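Local atomic coordinates of putative diflavin flavoprotein A 3 (Synechocystis sp., PDB entry 6H0C), a protein that probably passes electrons from NADH to oxygen, reducing it to water, and is seen here as its flavodiiron core of metallo-hydrolase and flavodoxin-like domains. Residues A2-Q6 against S58-F63; A11-T15 against Y42-A46. The contacts are given in a common frame with arbitrary orientation. Residues are numbered along the deposited sequence.

Overall arrangement
Both contacts belong to the metallo-hydrolase half of this flavodiiron core and meet in one mixed seven-stranded sheet. Their centres lie about 20 Å apart and their nearest atoms about 7 Å, so they do not touch. Strand 4-11, at the sheet edge, enters interaction 1 near its start, then leads through a turn into strand 14-21, whose first residues form interaction 2 with strand 37-45. Interaction 2 is thus nested within the chain loop that interaction 1 closes. The pair illustrates two ways of building an alpha/beta layer: interaction 2 hydrogen-bonds neighbouring strands within the sheet, whereas interaction 1 sets helix 60-70 on its face.

Interaction 1 of 2, residues A2-Q6 against S58-F63; sequences AKDVQ and SFTDNF
Helix-on-sheet packing, a basic element of the metallo-beta-lactamase-type fold, is seen here at a sheet edge. Residues 2-6 run extended, with strand 4-11 beginning at D4; residues 58-63 lead into helix 60-70, where F63 N bonds to F59 O at 3.0 Å. The nearest CA pairs are K3-F59 at 8.0 Å, D4-N62 at 7.1 Å and V5-F63 at 6.8 Å, so the two segments draw closer from K3 to V5. K3, its CB toward residues 58-63, reaches out with a bend at chi3 (m, t, m, t) until NZ donates to S58 O at 2.7 Å. Its CD passes 4.0 Å from F59 CE1; the F59 side chain also touches S19 and T21 of strand 14-21 and A39 of strand 37-45. D4's CA-CB bond points away from the helix, and its OD2 is salt-bridged to R20 on strand 14-21. D4 O takes a weak hydrogen bond (3.0 Å) from a water that also accepts from N62 ND2 (3.1 Å); N62 chi1, near -82°, brings ND2 to this water and within 3.7 Å of K3 O. V5, a t rotamer with CB toward the helix, packs its CG2 4.1 Å from N62 CB and 4.3 Å from F63 CA.

Interaction 2 of 2, residues A11-T15 against Y42-A46; sequences AVDTT and YLISA
Three backbone hydrogen bonds tie residues 11-15 to residues 42-46: S45 N to D13 O at 2.8 Å, T15 N to L43 O at 2.9 Å and L43 N to T15 O at 2.8 Å, all nearly straight. They define an antiparallel ladder between strands 14-21 and 37-45 of the metallo-hydrolase domain's seven-stranded sheet, with T15-L43 a hydrogen-bonded pair (CA-CA 5.1 Å) and T14-I44 a non-hydrogen-bonded pair (4.5 Å). CA-H...O contacts add to it, including I44 CA to D13 O and T14 CA to L43 O, both 3.2 Å. A type II beta turn, A11 to T14, joins strands 4-11 and 14-21 as a tight beta hairpin; D13 takes its positive phi, T14 N bonds to A11 O at 2.9 Å, and T14 OG1 donates to V12 O at 2.8 Å. D13 OD1 forms a salt bridge with R140 and OD2 a hydrogen bond with H142. A water bridges T15 OG1 (2.8 Å) and L43 O (2.9 Å). T14 and I44 share one face, T15 and L43 the other. Y42 sets its ring edge-to-face with F169 of the second sheet; its hydroxyl hydrogen-bonds to P227 O. Main-chain N-H and C=O groups thus set the register, while side chains touch neighbouring strands (T15 on I7, L43 on F17 and I49).

Interaction 1 of 2, residues A2-Q6 against S58-F63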
loop_
_atom_site.group_PDB
_atom_site.type_symbol
_atom_site.label_atom_id
_atom_site.label_comp_id
_atom_site.label_asym_id
_atom_site.label_seq_id
_atom_site.Cartn_x
_atom_site.Cartn_y
_atom_site.Cartn_z
ATOM N N ALA A 2 -20.888 13.107 -8.896
ATOM C CA ALA A 2 -20.247 13.452 -7.629
ATOM C C ALA A 2 -19.927 12.187 -6.828
ATOM O O ALA A 2 -20.465 11.111 -7.103
ATOM C CB ALA A 2 -21.131 14.388 -6.815
ATOM N N LYS A 3 -19.050 12.318 -5.840
ATOM C CA LYS A 3 -18.750 11.200 -4.958
ATOM C C LYS A 3 -20.047 10.692 -4.336
ATOM O O LYS A 3 -20.936 11.487 -4.048
ATOM C CB LYS A 3 -17.749 11.625 -3.876
ATOM C CG LYS A 3 -16.470 12.226 -4.449
ATOM C CD LYS A 3 -15.445 12.550 -3.378
ATOM C CE LYS A 3 -15.973 13.575 -2.403
ATOM N NZ LYS A 3 -14.851 14.233 -1.677
ATOM N N ASP A 4 -20.178 9.379 -4.158
ATOM C CA ASP A 4 -21.311 8.844 -3.405
ATOM C C ASP A 4 -20.927 7.600 -2.597
ATOM O O ASP A 4 -19.758 7.211 -2.552
ATOM C CB ASP A 4 -22.501 8.537 -4.334
ATOM C CG ASP A 4 -22.266 7.339 -5.270
ATOM O OD1 ASP A 4 -21.292 6.572 -5.118
ATOM O OD2 ASP A 4 -23.095 7.154 -6.180
ATOM N N VAL A 5 -21.925 6.988 -1.962
ATOM C CA VAL A 5 -21.727 5.749 -1.228
ATOM C C VAL A 5 -22.717 4.700 -1.721
ATOM O O VAL A 5 -23.931 4.869 -1.611
ATOM C CB VAL A 5 -21.889 5.941 0.297
ATOM C CG1 VAL A 5 -21.700 4.614 1.023
ATOM C CG2 VAL A 5 -20.906 6.994 0.816
ATOM N N GLN A 6 -22.188 3.618 -2.280
ATOM C CA GLN A 6 -23.016 2.535 -2.781
ATOM C C GLN A 6 -23.095 1.436 -1.740
ATOM O O GLN A 6 -22.069 0.945 -1.265
ATOM C CB GLN A 6 -22.452 1.997 -4.090
ATOM C CG GLN A 6 -23.234 0.862 -4.701
ATOM C CD GLN A 6 -22.597 0.386 -5.988
ATOM O OE1 GLN A 6 -21.370 0.302 -6.093
ATOM N NE2 GLN A 6 -23.424 0.087 -6.983
ATOM N N SER A 58 -11.097 12.081 1.865
ATOM C CA SER A 58 -11.980 12.534 0.785
ATOM C C SER A 58 -13.409 12.073 1.006
ATOM O O SER A 58 -14.332 12.625 0.419
ATOM C CB SER A 58 -11.508 12.014 -0.575
ATOM O OG SER A 58 -10.150 12.308 -0.797
ATOM N N PHE A 59 -13.582 11.050 1.841
ATOM C CA PHE A 59 -14.857 10.350 1.939
ATOM C C PHE A 59 -15.472 10.410 3.324
ATOM O O PHE A 59 -16.615 9.979 3.519
ATOM C CB PHE A 59 -14.692 8.882 1.544
ATOM C CG PHE A 59 -14.284 8.678 0.116
ATOM C CD1 PHE A 59 -15.141 9.016 -0.917
ATOM C CD2 PHE A 59 -13.051 8.125 -0.192
ATOM C CE1 PHE A 59 -14.773 8.817 -2.228
ATOM C CE2 PHE A 59 -12.677 7.920 -1.497
ATOM C CZ PHE A 59 -13.537 8.267 -2.519
ATOM N N THR A 60 -14.710 10.936 4.277
ATOM C CA THR A 60 -15.098 10.912 5.683
ATOM C C THR A 60 -16.567 11.283 5.932
ATOM O O THR A 60 -17.308 10.510 6.533
ATOM C CB THR A 60 -14.213 11.856 6.515
ATOM O OG1 THR A 60 -12.834 11.474 6.377
ATOM C CG2 THR A 60 -14.624 11.803 7.989
ATOM N N ASP A 61 -16.993 12.443 5.445
ATOM C CA ASP A 61 -18.302 12.980 5.815
ATOM C C ASP A 61 -19.484 12.291 5.146
ATOM O O ASP A 61 -20.499 12.063 5.803
ATOM C CB ASP A 61 -18.348 14.478 5.530
ATOM C CG ASP A 61 -17.390 15.239 6.396
ATOM O OD1 ASP A 61 -16.960 14.671 7.419
ATOM O OD2 ASP A 61 -17.059 16.390 6.064
ATOM N N ASN A 62 -19.371 11.967 3.857
ATOM C CA ASN A 62 -20.410 11.177 3.194
ATOM C C ASN A 62 -20.561 9.841 3.872
ATOM O O ASN A 62 -21.671 9.335 4.056
ATOM C CB ASN A 62 -20.092 10.941 1.718
ATOM C CG ASN A 62 -20.464 12.105 0.847
ATOM O OD1 ASN A 62 -20.939 13.136 1.331
ATOM N ND2 ASN A 62 -20.234 11.963 -0.454
ATOM N N PHE A 63 -19.420 9.262 4.225
ATOM C CA PHE A 63 -19.419 7.930 4.789
ATOM C C PHE A 63 -20.085 7.908 6.156
ATOM O O PHE A 63 -20.995 7.110 6.395
ATOM C CB PHE A 63 -18.001 7.378 4.903
ATOM C CG PHE A 63 -17.945 6.044 5.588
ATOM C CD1 PHE A 63 -18.307 4.889 4.908
ATOM C CD2 PHE A 63 -17.560 5.946 6.913
ATOM C CE1 PHE A 63 -18.266 3.649 5.534
ATOM C CE2 PHE A 63 -17.517 4.714 7.545
ATOM C CZ PHE A 63 -17.871 3.564 6.857
HETATM O O HOH W 1 -18.575 9.394 -0.889
#

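Interaction 2 of 2, residues A11-T15 against Y42-A46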
loop_
_atom_site.group_PDB
_atom_site.type_symbol
_atom_site.label_atom_id
_atom_site.label_comp_id
_atom_site.label_asym_id
_atom_site.label_seq_id
_atom_site.Cartn_x
_atom_site.Cartn_y
_atom_site.Cartn_z
ATOM N N ALA A 11 -23.443 -10.942 1.589
ATOM C CA ALA A 11 -23.447 -12.284 2.165
ATOM C C ALA A 11 -24.209 -12.203 3.483
ATOM O O ALA A 11 -24.606 -11.108 3.886
ATOM C CB ALA A 11 -22.023 -12.799 2.365
ATOM N N VAL A 12 -24.428 -13.335 4.151
ATOM C CA VAL A 12 -25.209 -13.306 5.389
ATOM C C VAL A 12 -24.567 -12.362 6.397
ATOM O O VAL A 12 -23.358 -12.423 6.644
ATOM C CB VAL A 12 -25.372 -14.706 6.033
ATOM C CG1 VAL A 12 -26.274 -15.571 5.184
ATOM C CG2 VAL A 12 -24.028 -15.374 6.236
ATOM N N ASP A 13 -25.389 -11.472 6.950
ATOM C CA ASP A 13 -24.956 -10.510 7.960
ATOM C C ASP A 13 -23.915 -9.516 7.439
ATOM O O ASP A 13 -23.350 -8.744 8.213
ATOM C CB ASP A 13 -24.392 -11.247 9.180
ATOM C CG ASP A 13 -25.361 -12.278 9.735
ATOM O OD1 ASP A 13 -26.542 -11.928 9.958
ATOM O OD2 ASP A 13 -24.943 -13.442 9.923
ATOM N N THR A 14 -23.676 -9.513 6.133
ATOM C CA THR A 14 -22.564 -8.742 5.597
ATOM C C THR A 14 -22.975 -7.744 4.521
ATOM O O THR A 14 -23.640 -8.091 3.540
ATOM C CB THR A 14 -21.482 -9.664 5.011
ATOM O OG1 THR A 14 -21.195 -10.731 5.928
ATOM C CG2 THR A 14 -20.212 -8.865 4.724
ATOM N N THR A 15 -22.534 -6.506 4.708
ATOM C CA THR A 15 -22.850 -5.422 3.793
ATOM C C THR A 15 -21.583 -4.694 3.356
ATOM O O THR A 15 -20.670 -4.501 4.165
ATOM C CB THR A 15 -23.806 -4.420 4.453
ATOM O OG1 THR A 15 -24.918 -5.132 5.015
ATOM C CG2 THR A 15 -24.297 -3.386 3.440
ATOM N N TYR A 42 -16.646 -2.625 4.977
ATOM C CA TYR A 42 -17.531 -3.780 5.145
ATOM C C TYR A 42 -18.099 -3.862 6.556
ATOM O O TYR A 42 -17.408 -3.609 7.545
ATOM C CB TYR A 42 -16.789 -5.075 4.804
ATOM C CG TYR A 42 -16.211 -5.073 3.404
ATOM C CD1 TYR A 42 -14.927 -4.582 3.163
ATOM C CD2 TYR A 42 -16.954 -5.539 2.314
ATOM C CE1 TYR A 42 -14.389 -4.567 1.885
ATOM C CE2 TYR A 42 -16.420 -5.526 1.021
ATOM C CZ TYR A 42 -15.138 -5.036 0.820
ATOM O OH TYR A 42 -14.592 -5.023 -0.442
ATOM N N LEU A 43 -19.374 -4.213 6.641
ATOM C CA LEU A 43 -20.038 -4.361 7.922
ATOM C C LEU A 43 -20.543 -5.791 8.107
ATOM O O LEU A 43 -21.358 -6.280 7.315
ATOM C CB LEU A 43 -21.193 -3.372 8.030
ATOM C CG LEU A 43 -21.896 -3.307 9.377
ATOM C CD1 LEU A 43 -20.957 -2.741 10.421
ATOM C CD2 LEU A 43 -23.134 -2.454 9.244
ATOM N N ILE A 44 -20.019 -6.470 9.123
ATOM C CA ILE A 44 -20.591 -7.730 9.562
ATOM C C ILE A 44 -21.383 -7.472 10.829
ATOM O O ILE A 44 -20.840 -7.038 11.846
ATOM C CB ILE A 44 -19.540 -8.811 9.843
ATOM C CG1 ILE A 44 -18.648 -9.045 8.627
ATOM C CG2 ILE A 44 -20.223 -10.121 10.232
ATOM C CD1 ILE A 44 -17.542 -10.056 8.882
ATOM N N SER A 45 -22.677 -7.735 10.764
ATOM C CA SER A 45 -23.533 -7.468 11.897
ATOM C C SER A 45 -24.165 -8.758 12.397
ATOM O O SER A 45 -25.198 -9.186 11.896
ATOM C CB SER A 45 -24.600 -6.455 11.515
ATOM O OG SER A 45 -25.315 -6.046 12.663
ATOM N N ALA A 46 -23.528 -9.386 13.375
ATOM C CA ALA A 46 -24.046 -10.628 13.935
ATOM C C ALA A 46 -24.323 -10.406 15.402
ATOM O O ALA A 46 -24.868 -9.363 15.764
ATOM C CB ALA A 46 -23.067 -11.758 13.737
HETATM O O HOH W 2 -24.200 -5.907 7.653
#